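DnaB intein (Synechocystis sp., PDB 1MI8) probably excises itself from its host replicative DNA helicase by protein splicing, joining the flanking sequences through a new peptide bond. Local coordinates at residues A[2-7]-A[147-152]; A[10-13]-A[18-21]; A[32-37]-A[43-48]; A[59-64]-A[93-98]. The protein carries 4 engineered substitutions. One frame throughout, in Å; residues are numbered along the deposited sequence.

Contact 1 of 4, residues A[2-7]-A[147-152]; sequences GAISGD and FVANDI. Engineered in segment 2-7: Ala3 (natural residue Cys).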
loop_
_atom_site.group_PDB
_atom_site.type_symbol
_atom_site.label_atom_id
_atom_site.label_comp_id
_atom_site.label_asym_id
_atom_site.label_seq_id
_atom_site.Cartn_x
_atom_site.Cartn_y
_atom_site.Cartn_z
ATOM N N GLY A 2 -17.810 -0.803 -5.921
ATOM C CA GLY A 2 -16.668 0.097 -5.978
ATOM C C GLY A 2 -16.972 1.309 -6.883
ATOM O O GLY A 2 -18.127 1.717 -7.077
ATOM N N ALA A 3 -15.876 1.834 -7.412
ATOM C CA ALA A 3 -15.910 2.922 -8.407
ATOM C C ALA A 3 -14.497 3.398 -8.686
ATOM O O ALA A 3 -13.619 3.362 -7.808
ATOM C CB ALA A 3 -16.800 4.123 -7.929
ATOM N N ILE A 4 -14.281 3.890 -9.897
ATOM C CA ILE A 4 -12.944 4.338 -10.271
ATOM C C ILE A 4 -13.012 5.766 -10.821
ATOM O O ILE A 4 -14.108 6.239 -11.158
ATOM C CB ILE A 4 -12.387 3.398 -11.372
ATOM C CG1 ILE A 4 -13.343 3.429 -12.595
ATOM C CG2 ILE A 4 -12.349 1.900 -10.833
ATOM C CD1 ILE A 4 -12.829 2.665 -13.814
ATOM N N SER A 5 -11.867 6.433 -10.929
ATOM C CA SER A 5 -11.834 7.781 -11.493
ATOM C C SER A 5 -12.351 7.802 -12.956
ATOM O O SER A 5 -12.136 6.854 -13.755
ATOM C CB SER A 5 -10.389 8.356 -11.439
ATOM O OG SER A 5 -10.119 9.342 -12.442
ATOM N N GLY A 6 -13.019 8.899 -13.299
ATOM C CA GLY A 6 -13.534 9.079 -14.630
ATOM C C GLY A 6 -12.456 9.091 -15.689
ATOM O O GLY A 6 -12.751 8.883 -16.849
ATOM N N ASP A 7 -11.206 9.324 -15.273
ATOM C CA ASP A 7 -10.053 9.360 -16.175
ATOM C C ASP A 7 -9.728 7.962 -16.694
ATOM O O ASP A 7 -9.056 7.815 -17.709
ATOM C CB ASP A 7 -8.797 9.854 -15.439
ATOM C CG ASP A 7 -9.016 11.196 -14.669
ATOM O OD1 ASP A 7 -8.023 11.744 -14.145
ATOM O OD2 ASP A 7 -10.158 11.693 -14.569
ATOM N N PHE A 147 -14.244 -5.808 -15.746
ATOM C CA PHE A 147 -13.806 -5.242 -17.043
ATOM C C PHE A 147 -12.402 -4.722 -16.935
ATOM O O PHE A 147 -11.890 -4.504 -15.848
ATOM C CB PHE A 147 -14.721 -4.072 -17.523
ATOM C CG PHE A 147 -14.911 -2.941 -16.489
ATOM C CD1 PHE A 147 -15.758 -3.110 -15.390
ATOM C CD2 PHE A 147 -14.214 -1.726 -16.615
ATOM C CE1 PHE A 147 -15.909 -2.095 -14.428
ATOM C CE2 PHE A 147 -14.351 -0.711 -15.679
ATOM C CZ PHE A 147 -15.191 -0.870 -14.574
ATOM N N VAL A 148 -11.804 -4.458 -18.084
ATOM C CA VAL A 148 -10.468 -3.921 -18.149
ATOM C C VAL A 148 -10.468 -2.392 -18.221
ATOM O O VAL A 148 -11.121 -1.792 -19.090
ATOM C CB VAL A 148 -9.782 -4.447 -19.370
ATOM C CG1 VAL A 148 -8.363 -3.776 -19.516
ATOM C CG2 VAL A 148 -9.775 -6.003 -19.307
ATOM N N ALA A 149 -9.766 -1.762 -17.277
ATOM C CA ALA A 149 -9.608 -0.346 -17.274
ATOM C C ALA A 149 -8.152 -0.069 -16.965
ATOM O O ALA A 149 -7.553 -0.653 -16.031
ATOM C CB ALA A 149 -10.563 0.289 -16.248
ATOM N N ASN A 150 -7.573 0.839 -17.756
ATOM C CA ASN A 150 -6.187 1.185 -17.627
ATOM C C ASN A 150 -5.426 -0.108 -17.648
ATOM O O ASN A 150 -4.489 -0.293 -16.914
ATOM C CB ASN A 150 -5.908 1.997 -16.351
ATOM C CG ASN A 150 -6.311 3.492 -16.533
ATOM O OD1 ASN A 150 -6.955 3.857 -17.538
ATOM N ND2 ASN A 150 -5.950 4.329 -15.585
ATOM N N ASP A 151 -5.888 -1.026 -18.494
ATOM C CA ASP A 151 -5.163 -2.293 -18.696
ATOM C C ASP A 151 -5.011 -3.134 -17.444
ATOM O O ASP A 151 -4.067 -3.919 -17.333
ATOM C CB ASP A 151 -3.777 -1.995 -19.252
ATOM C CG ASP A 151 -3.822 -1.463 -20.665
ATOM O OD1 ASP A 151 -4.555 -2.054 -21.502
ATOM O OD2 ASP A 151 -3.113 -0.455 -20.949
ATOM N N ILE A 152 -5.988 -3.039 -16.561
ATOM C CA ILE A 152 -5.991 -3.797 -15.321
ATOM C C ILE A 152 -7.380 -4.368 -15.219
ATOM O O ILE A 152 -8.367 -3.726 -15.628
ATOM C CB ILE A 152 -5.776 -2.860 -14.111
ATOM C CG1 ILE A 152 -4.404 -2.166 -14.237
ATOM C CG2 ILE A 152 -5.861 -3.609 -12.789
ATOM C CD1 ILE A 152 -4.215 -1.116 -13.137
HETATM O O HOH W 1 -6.382 7.055 -17.107
#
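In the core of the intein's all-beta splicing domain, Ile4 of the N-terminal strand meets Phe147 and Ala149 of the last hairpin. CD1 of Ile4 makes the apolar part of the contact. It comes to the edge of the Phe147 ring, close to its plane, with CD1 4.1 Å from CE2. The same Ile4 CD1 lies 4.1 Å from CB of Ala149. The extended second torsion of Ile4 (chi2 173°) carries CD1 out from the strand.

This brings the N-terminal strand against the intein's C-terminal end, consistent with a splicing reaction that must bring the two together; the engineered Ala3, directly before Ile4, stands where the natural protein has a cysteine, probably the nucleophile at the splice junction. Asn150 and Asp151 form the corner of a type I' turn, closed by Ile152 N giving to Ala149 O at 2.9 Å.

At the turn itself the link runs through one water, which gives a bond to Asp7 O at 2.8 Å and accepts one from Asn150 ND2 at 3.2 Å; ND2 also gives to Thr68 O, while Asn150 OD1 takes the backbone N of Leu9. Asp7 N donates to Ser5 OG, an ST turn, and Asp7 OD1 pairs with Lys70.

Contact 2 of 4, residues A[10-13]-A[18-21]; sequences ISLA and RVSI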
loop_
_atom_site.group_PDB
_atom_site.type_symbol
_atom_site.label_atom_id
_atom_site.label_comp_id
_atom_site.label_asym_id
_atom_site.label_seq_id
_atom_site.Cartn_x
_atom_site.Cartn_y
_atom_site.Cartn_z
ATOM N N ILE A 10 -11.287 2.783 -20.595
ATOM C CA ILE A 10 -11.954 1.520 -20.824
ATOM C C ILE A 10 -11.614 0.903 -22.163
ATOM O O ILE A 10 -11.773 1.543 -23.211
ATOM C CB ILE A 10 -13.482 1.683 -20.718
ATOM C CG1 ILE A 10 -13.844 2.318 -19.370
ATOM C CG2 ILE A 10 -14.135 0.316 -20.896
ATOM C CD1 ILE A 10 -13.157 1.620 -18.129
ATOM N N SER A 11 -11.165 -0.352 -22.128
ATOM C CA SER A 11 -10.800 -1.067 -23.338
ATOM C C SER A 11 -12.033 -1.552 -24.038
ATOM O O SER A 11 -12.807 -2.293 -23.444
ATOM C CB SER A 11 -9.907 -2.269 -23.026
ATOM O OG SER A 11 -8.544 -1.906 -22.930
ATOM N N LEU A 12 -12.218 -1.128 -25.290
ATOM C CA LEU A 12 -13.387 -1.509 -26.095
ATOM C C LEU A 12 -13.000 -2.734 -26.926
ATOM O O LEU A 12 -12.145 -2.660 -27.831
ATOM C CB LEU A 12 -13.794 -0.331 -26.998
ATOM C CG LEU A 12 -14.218 0.873 -26.170
ATOM C CD1 LEU A 12 -14.423 2.131 -27.107
ATOM C CD2 LEU A 12 -15.499 0.568 -25.428
ATOM N N ALA A 13 -13.635 -3.851 -26.610
ATOM C CA ALA A 13 -13.351 -5.126 -27.258
ATOM C C ALA A 13 -13.553 -5.184 -28.783
ATOM O O ALA A 13 -12.779 -5.828 -29.494
ATOM C CB ALA A 13 -14.173 -6.209 -26.617
ATOM N N ARG A 18 -9.745 2.861 -26.688
ATOM C CA ARG A 18 -9.872 3.171 -25.271
ATOM C C ARG A 18 -10.532 4.523 -25.155
ATOM O O ARG A 18 -10.124 5.455 -25.833
ATOM C CB ARG A 18 -8.499 3.349 -24.625
ATOM C CG ARG A 18 -7.869 2.143 -23.996
ATOM C CD ARG A 18 -7.291 1.197 -24.968
ATOM N NE ARG A 18 -6.163 0.512 -24.350
ATOM C CZ ARG A 18 -5.604 -0.584 -24.857
ATOM N NH1 ARG A 18 -6.084 -1.108 -25.988
ATOM N NH2 ARG A 18 -4.564 -1.151 -24.254
ATOM N N VAL A 19 -11.545 4.640 -24.311
ATOM C CA VAL A 19 -12.124 5.933 -24.079
ATOM C C VAL A 19 -12.382 5.987 -22.573
ATOM O O VAL A 19 -12.701 4.960 -21.950
ATOM C CB VAL A 19 -13.417 6.136 -24.938
ATOM C CG1 VAL A 19 -13.354 5.243 -26.199
ATOM C CG2 VAL A 19 -14.626 5.911 -24.121
ATOM N N SER A 20 -12.190 7.153 -21.963
ATOM C CA SER A 20 -12.390 7.267 -20.529
ATOM C C SER A 20 -13.792 6.804 -20.165
ATOM O O SER A 20 -14.714 6.933 -20.978
ATOM C CB SER A 20 -12.193 8.724 -20.074
ATOM O OG SER A 20 -13.146 9.542 -20.722
ATOM N N ILE A 21 -13.946 6.244 -18.965
ATOM C CA ILE A 21 -15.265 5.802 -18.511
ATOM C C ILE A 21 -16.185 7.041 -18.378
ATOM O O ILE A 21 -17.408 6.938 -18.626
ATOM C CB ILE A 21 -15.196 5.000 -17.156
ATOM C CG1 ILE A 21 -16.575 4.448 -16.803
ATOM C CG2 ILE A 21 -14.577 5.829 -16.102
ATOM C CD1 ILE A 21 -16.615 3.453 -15.656
#
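Leu12 and Val19 make the tightest carbon-carbon contact between 10-13 and 18-21: CD1 of Leu12 sits 3.4 Å from CG1 of Val19, closer than methyls normally pack, and the two side chains meet at about a right angle. Farther along, Ile10 rests its CG1 on Ile21, 3.7 Å from that residue's CB. With CG1 anti to the carbonyl carbon (chi1 -54°), Ile10 turns this branch to Ile21, and its side chain is buried further by Phe147, Ala149 and Leu24.

Backbone bonds between Ile10 and Val19 set the register of the strands. Ile10 N gives to Val19 O at 2.9 Å, coming in from above the carbonyl plane, and Val19 N returns a longer bond to Ile10 O at 3.3 Å. Ile10 O also takes a CA-H...O contact from Arg18 CA.

The solvent side is at Arg18, which the buried Ser11 touches only loosely. There the hydroxyl OG of Ser11 lies over one face of the guanidinium, offset toward its rim and 3.7 Å from NE of Arg18, a distance of packing rather than bonding. A bend at chi2 (77°) folds the exposed arginine back across the serine, and its NH2 forms a salt bridge to Asp151.

Ile10 and Val19 form a hydrogen-bonded pair, Ser11 and Arg18 a non-hydrogen-bonded one, as expected of a short antiparallel beta hairpin, here strands 9-12 and 17-20.

Contact 3 of 4, residues A[32-37]-A[43-48]; sequences IWAINE and ESAKVS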
loop_
_atom_site.group_PDB
_atom_site.type_symbol
_atom_site.label_atom_id
_atom_site.label_comp_id
_atom_site.label_asym_id
_atom_site.label_seq_id
_atom_site.Cartn_x
_atom_site.Cartn_y
_atom_site.Cartn_z
ATOM N N ILE A 32 -16.851 -4.885 -23.714
ATOM C CA ILE A 32 -15.609 -4.576 -23.024
ATOM C C ILE A 32 -14.866 -5.901 -22.861
ATOM O O ILE A 32 -15.350 -6.920 -23.344
ATOM C CB ILE A 32 -15.873 -3.859 -21.671
ATOM C CG1 ILE A 32 -16.898 -4.597 -20.776
ATOM C CG2 ILE A 32 -16.376 -2.451 -21.975
ATOM C CD1 ILE A 32 -16.478 -6.032 -20.279
ATOM N N TRP A 33 -13.674 -5.893 -22.280
ATOM C CA TRP A 33 -12.942 -7.150 -22.035
ATOM C C TRP A 33 -13.114 -7.567 -20.554
ATOM O O TRP A 33 -12.906 -6.753 -19.659
ATOM C CB TRP A 33 -11.472 -6.995 -22.350
ATOM C CG TRP A 33 -11.204 -7.054 -23.808
ATOM C CD1 TRP A 33 -10.690 -6.048 -24.614
ATOM C CD2 TRP A 33 -11.426 -8.178 -24.670
ATOM N NE1 TRP A 33 -10.581 -6.497 -25.909
ATOM C CE2 TRP A 33 -11.021 -7.795 -25.972
ATOM C CE3 TRP A 33 -11.931 -9.471 -24.470
ATOM C CZ2 TRP A 33 -11.098 -8.661 -27.058
ATOM C CZ3 TRP A 33 -12.007 -10.333 -25.553
ATOM C CH2 TRP A 33 -11.591 -9.924 -26.830
ATOM N N ALA A 34 -13.575 -8.808 -20.321
ATOM C CA ALA A 34 -13.770 -9.332 -18.956
ATOM C C ALA A 34 -13.057 -10.659 -18.824
ATOM O O ALA A 34 -12.800 -11.327 -19.814
ATOM C CB ALA A 34 -15.237 -9.529 -18.647
ATOM N N ILE A 35 -12.703 -11.027 -17.608
ATOM C CA ILE A 35 -12.064 -12.309 -17.406
ATOM C C ILE A 35 -13.193 -13.259 -16.955
ATOM O O ILE A 35 -14.101 -12.852 -16.216
ATOM C CB ILE A 35 -10.942 -12.275 -16.284
ATOM C CG1 ILE A 35 -10.290 -13.644 -16.195
ATOM C CG2 ILE A 35 -11.519 -11.908 -14.904
ATOM C CD1 ILE A 35 -9.396 -13.887 -15.003
ATOM N N ASN A 36 -13.151 -14.502 -17.434
ATOM C CA ASN A 36 -14.130 -15.518 -17.025
ATOM C C ASN A 36 -13.355 -16.254 -15.888
ATOM O O ASN A 36 -12.396 -16.975 -16.135
ATOM C CB ASN A 36 -14.450 -16.406 -18.240
ATOM C CG ASN A 36 -15.290 -17.652 -17.880
ATOM O OD1 ASN A 36 -15.954 -18.227 -18.761
ATOM N ND2 ASN A 36 -15.235 -18.082 -16.624
ATOM N N GLU A 37 -13.760 -16.030 -14.648
ATOM C CA GLU A 37 -13.044 -16.598 -13.502
ATOM C C GLU A 37 -12.966 -18.102 -13.427
ATOM O O GLU A 37 -11.995 -18.644 -12.909
ATOM C CB GLU A 37 -13.640 -16.095 -12.218
ATOM C CG GLU A 37 -13.564 -14.614 -12.003
ATOM C CD GLU A 37 -13.674 -14.342 -10.524
ATOM O OE1 GLU A 37 -12.648 -14.564 -9.845
ATOM O OE2 GLU A 37 -14.767 -13.975 -10.032
ATOM N N GLU A 43 -12.791 -12.697 -22.238
ATOM C CA GLU A 43 -13.816 -12.822 -23.238
ATOM C C GLU A 43 -14.531 -11.495 -23.383
ATOM O O GLU A 43 -14.656 -10.728 -22.445
ATOM C CB GLU A 43 -14.800 -13.953 -22.875
ATOM C CG GLU A 43 -15.199 -13.985 -21.395
ATOM C CD GLU A 43 -16.281 -15.038 -21.068
ATOM O OE1 GLU A 43 -16.026 -16.254 -21.294
ATOM O OE2 GLU A 43 -17.371 -14.620 -20.581
ATOM N N SER A 44 -14.966 -11.212 -24.589
ATOM C CA SER A 44 -15.732 -10.006 -24.840
ATOM C C SER A 44 -17.047 -10.061 -24.022
ATOM O O SER A 44 -17.645 -11.131 -23.851
ATOM C CB SER A 44 -16.016 -9.942 -26.359
ATOM O OG SER A 44 -17.100 -9.083 -26.679
ATOM N N ALA A 45 -17.496 -8.930 -23.482
ATOM C CA ALA A 45 -18.743 -8.952 -22.735
ATOM C C ALA A 45 -19.426 -7.606 -22.840
ATOM O O ALA A 45 -18.767 -6.569 -22.901
ATOM C CB ALA A 45 -18.502 -9.318 -21.276
ATOM N N LYS A 46 -20.752 -7.629 -22.857
ATOM C CA LYS A 46 -21.540 -6.403 -22.985
ATOM C C LYS A 46 -21.669 -5.592 -21.718
ATOM O O LYS A 46 -21.842 -6.142 -20.614
ATOM C CB LYS A 46 -22.972 -6.705 -23.487
ATOM C CG LYS A 46 -23.120 -6.742 -25.012
ATOM C CD LYS A 46 -24.604 -6.995 -25.407
ATOM C CE LYS A 46 -24.871 -6.805 -26.928
ATOM N NZ LYS A 46 -23.932 -7.594 -27.778
ATOM N N VAL A 47 -21.626 -4.274 -21.894
ATOM C CA VAL A 47 -21.746 -3.342 -20.777
ATOM C C VAL A 47 -23.202 -2.971 -20.780
ATOM O O VAL A 47 -23.700 -2.517 -21.802
ATOM C CB VAL A 47 -20.915 -2.062 -21.015
ATOM C CG1 VAL A 47 -21.304 -0.963 -19.996
ATOM C CG2 VAL A 47 -19.423 -2.406 -20.952
ATOM N N SER A 48 -23.882 -3.154 -19.652
ATOM C CA SER A 48 -25.307 -2.832 -19.599
ATOM C C SER A 48 -25.516 -1.317 -19.494
ATOM O O SER A 48 -26.303 -0.743 -20.247
ATOM C CB SER A 48 -25.953 -3.549 -18.411
ATOM O OG SER A 48 -25.356 -3.096 -17.210
#
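Ile32 and Val47 are pressed into each other at one end of this hairpin: the CG2 methyl of Val47 wedges into the fork of Ile32, 3.2 Å from its CG2 and nearly as close to its CG1, tighter than usual van der Waals contact. The two side chains cross at about a right angle. Beyond the fork, Ile32 CD1 reaches over the small Ala45, 4.0 Å from its CB, and the methyl of Ala34 comes beside that of Ala45. Two alanines in neighbouring strands make a shallow floor, which Ile32 partly roofs.

On the face of Trp33 and Ser44 the bump is the indole. Its six-membered ring approaches the backbone of the partner strand obliquely, with CZ3 3.2 Å from Ser44 N, while the CA of Glu43 meets the ring edge in its plane. At the far end, CG of Glu43 stands between the backbone N and carbonyl carbon (chi1 43°), and the extended chain brings its OE1 within 3.4 Å of Asn36 CB. Cut back to an alanine, Glu43 would lose the chain that lies along Asn36, and that end of the hairpin is likely to pack less closely.

Backbone bonds run both ways in two hydrogen-bonded pairs, Ile32 with Ala45 and Ala34 with Glu43; the shortest goes from Ile32 N to Ala45 O at 2.7 Å. Pairing thus rests on main-chain bonds, with apolar side chains on the buried part and a carboxylate kept to the partly exposed end.

Contact 4 of 4, residues A[59-64]-A[93-98]; sequences YILKTR and EHIALP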
loop_
_atom_site.group_PDB
_atom_site.type_symbol
_atom_site.label_atom_id
_atom_site.label_comp_id
_atom_site.label_asym_id
_atom_site.label_seq_id
_atom_site.Cartn_x
_atom_site.Cartn_y
_atom_site.Cartn_z
ATOM N N TYR A 59 -7.677 6.472 -4.708
ATOM C CA TYR A 59 -6.334 5.991 -4.401
ATOM C C TYR A 59 -5.652 5.477 -5.642
ATOM O O TYR A 59 -6.269 4.754 -6.411
ATOM C CB TYR A 59 -6.408 4.802 -3.436
ATOM C CG TYR A 59 -7.151 5.061 -2.153
ATOM C CD1 TYR A 59 -8.537 5.158 -2.119
ATOM C CD2 TYR A 59 -6.442 5.234 -0.980
ATOM C CE1 TYR A 59 -9.219 5.440 -0.881
ATOM C CE2 TYR A 59 -7.069 5.514 0.226
ATOM C CZ TYR A 59 -8.453 5.617 0.283
ATOM O OH TYR A 59 -8.990 5.894 1.506
ATOM N N ILE A 60 -4.377 5.819 -5.816
ATOM C CA ILE A 60 -3.587 5.344 -6.958
ATOM C C ILE A 60 -2.986 3.992 -6.673
ATOM O O ILE A 60 -2.209 3.842 -5.714
ATOM C CB ILE A 60 -2.366 6.226 -7.238
ATOM C CG1 ILE A 60 -2.805 7.626 -7.638
ATOM C CG2 ILE A 60 -1.500 5.562 -8.275
ATOM C CD1 ILE A 60 -1.611 8.657 -7.721
ATOM N N LEU A 61 -3.309 3.007 -7.502
ATOM C CA LEU A 61 -2.724 1.664 -7.358
ATOM C C LEU A 61 -1.763 1.545 -8.552
ATOM O O LEU A 61 -2.152 1.848 -9.686
ATOM C CB LEU A 61 -3.826 0.596 -7.446
ATOM C CG LEU A 61 -3.458 -0.873 -7.692
ATOM C CD1 LEU A 61 -4.698 -1.749 -7.500
ATOM C CD2 LEU A 61 -2.966 -1.061 -9.161
ATOM N N LYS A 62 -0.536 1.123 -8.315
ATOM C CA LYS A 62 0.405 0.963 -9.411
ATOM C C LYS A 62 1.083 -0.414 -9.373
ATOM O O LYS A 62 1.438 -0.923 -8.272
ATOM C CB LYS A 62 1.473 2.093 -9.365
ATOM C CG LYS A 62 2.498 2.062 -10.483
ATOM C CD LYS A 62 3.447 3.267 -10.289
ATOM C CE LYS A 62 4.768 3.105 -11.034
ATOM N NZ LYS A 62 5.571 4.395 -10.891
ATOM N N THR A 63 1.241 -1.016 -10.549
ATOM C CA THR A 63 1.861 -2.345 -10.640
ATOM C C THR A 63 3.296 -2.266 -11.105
ATOM O O THR A 63 3.747 -1.213 -11.609
ATOM C CB THR A 63 1.088 -3.345 -11.566
ATOM O OG1 THR A 63 1.165 -2.935 -12.940
ATOM C CG2 THR A 63 -0.377 -3.431 -11.156
ATOM N N ARG A 64 4.016 -3.370 -10.957
ATOM C CA ARG A 64 5.433 -3.343 -11.326
ATOM C C ARG A 64 5.624 -2.989 -12.814
ATOM O O ARG A 64 6.593 -2.325 -13.189
ATOM C CB ARG A 64 6.082 -4.698 -11.009
ATOM C CG ARG A 64 7.605 -4.718 -11.281
ATOM C CD ARG A 64 8.181 -6.035 -10.779
ATOM N NE ARG A 64 7.926 -6.259 -9.349
ATOM C CZ ARG A 64 8.409 -5.501 -8.369
ATOM N NH1 ARG A 64 9.183 -4.423 -8.626
ATOM N NH2 ARG A 64 8.143 -5.844 -7.110
ATOM N N GLU A 93 0.873 -8.700 -2.699
ATOM C CA GLU A 93 -0.138 -9.317 -3.582
ATOM C C GLU A 93 0.207 -9.186 -5.070
ATOM O O GLU A 93 0.991 -8.323 -5.457
ATOM C CB GLU A 93 -1.541 -8.673 -3.364
ATOM C CG GLU A 93 -2.214 -8.664 -1.947
ATOM C CD GLU A 93 -2.960 -9.982 -1.599
ATOM O OE1 GLU A 93 -3.355 -10.764 -2.502
ATOM O OE2 GLU A 93 -3.207 -10.218 -0.415
ATOM N N HIS A 94 -0.352 -10.042 -5.920
ATOM C CA HIS A 94 -0.177 -9.826 -7.354
ATOM C C HIS A 94 -1.619 -9.639 -7.830
ATOM O O HIS A 94 -2.542 -10.226 -7.249
ATOM C CB HIS A 94 0.401 -11.051 -8.083
ATOM C CG HIS A 94 1.784 -11.430 -7.639
ATOM N ND1 HIS A 94 2.036 -12.015 -6.415
ATOM C CD2 HIS A 94 2.989 -11.242 -8.224
ATOM C CE1 HIS A 94 3.342 -12.160 -6.260
ATOM N NE2 HIS A 94 3.943 -11.695 -7.340
ATOM N N ILE A 95 -1.838 -8.860 -8.879
ATOM C CA ILE A 95 -3.208 -8.729 -9.419
ATOM C C ILE A 95 -3.245 -9.009 -10.920
ATOM O O ILE A 95 -2.248 -8.913 -11.650
ATOM C CB ILE A 95 -3.847 -7.364 -9.147
ATOM C CG1 ILE A 95 -3.110 -6.281 -9.927
ATOM C CG2 ILE A 95 -3.807 -7.096 -7.609
ATOM C CD1 ILE A 95 -3.790 -4.865 -9.839
ATOM N N ALA A 96 -4.416 -9.401 -11.357
ATOM C CA ALA A 96 -4.628 -9.804 -12.717
ATOM C C ALA A 96 -4.644 -8.643 -13.739
ATOM O O ALA A 96 -5.396 -7.650 -13.557
ATOM C CB ALA A 96 -5.928 -10.569 -12.772
ATOM N N LEU A 97 -3.790 -8.763 -14.764
ATOM C CA LEU A 97 -3.732 -7.809 -15.901
ATOM C C LEU A 97 -3.932 -8.624 -17.188
ATOM O O LEU A 97 -3.436 -9.727 -17.318
ATOM C CB LEU A 97 -2.361 -7.136 -16.062
ATOM C CG LEU A 97 -1.682 -6.534 -14.845
ATOM C CD1 LEU A 97 -0.413 -5.874 -15.361
ATOM C CD2 LEU A 97 -2.624 -5.567 -14.126
ATOM N N PRO A 98 -4.633 -8.054 -18.166
ATOM C CA PRO A 98 -4.829 -8.808 -19.416
ATOM C C PRO A 98 -3.445 -8.963 -20.070
ATOM O O PRO A 98 -2.666 -8.028 -20.101
ATOM C CB PRO A 98 -5.782 -7.913 -20.211
ATOM C CG PRO A 98 -5.702 -6.509 -19.483
ATOM C CD PRO A 98 -5.506 -6.863 -18.064
#
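Strands 59-63 and 94-98 pass each other nearly at right angles, 84° between their directions, with the segment axes 9.2 Å apart at closest approach. The CA atoms of Thr63 and Ile95, the nearest pair, are still 8.2 Å apart, so the contact is made by side chains and not by sheet pairing.

Ile95 is central. Its CD1 meets Leu61 tip to tip, 4.0 Å from CD2 of that leucine and equally near the other methyl. From a second direction CG2 of Thr63 comes obliquely against it, 3.9 Å from CD1 of Ile95. Ile95 holds CG1 between its backbone N and carbonyl carbon (chi1 67°), which aims the longer branch at both. Next along, Thr63 and Leu97 slide past each other in opposite directions, OG1 of Thr63 lying 4.1 Å from CD1 of Leu97. That hydroxyl is turned to polar company elsewhere: it is hydrogen-bonded to Asp123, which satisfies it in otherwise apolar surroundings. Ile152 packs on both Ile95 and Leu97 and continues the apolar cluster, and Leu89 covers Leu61.

Past the end of the strand, Arg64 forms a salt bridge with Glu130 of the second subunit. Both 41-63 and 94-98 pair antiparallel with the long strand 120-140, and their near-perpendicular packing through apolar side chains belongs to the Hint (Hedgehog/intein) fold, with its long, curved antiparallel strands.

Contacts 2, 3 and 4 all fall within the chain loop closed by contact 1, whose centre lies about 4 Å from that of the chain. Contact 2 is its nearest neighbour, about 9 Å between centres, joined to it by the salt bridge of Asp151 OD1 to Arg18 NH2 at 2.9 Å. Ile32 of contact 3 touches both Phe147 and Ile10, whereas contact 4 meets contact 1 through Ile152 and through Val148 and Asp151 against Pro98. Contacts 3 and 4 share strand 41-63 but stand about 19 Å apart, centre to centre. Contact 1 probably lies beside the splicing centre, since its segment 2-7 carries the engineered Ala3 and Phe147 touches Ala156 near the C-terminus.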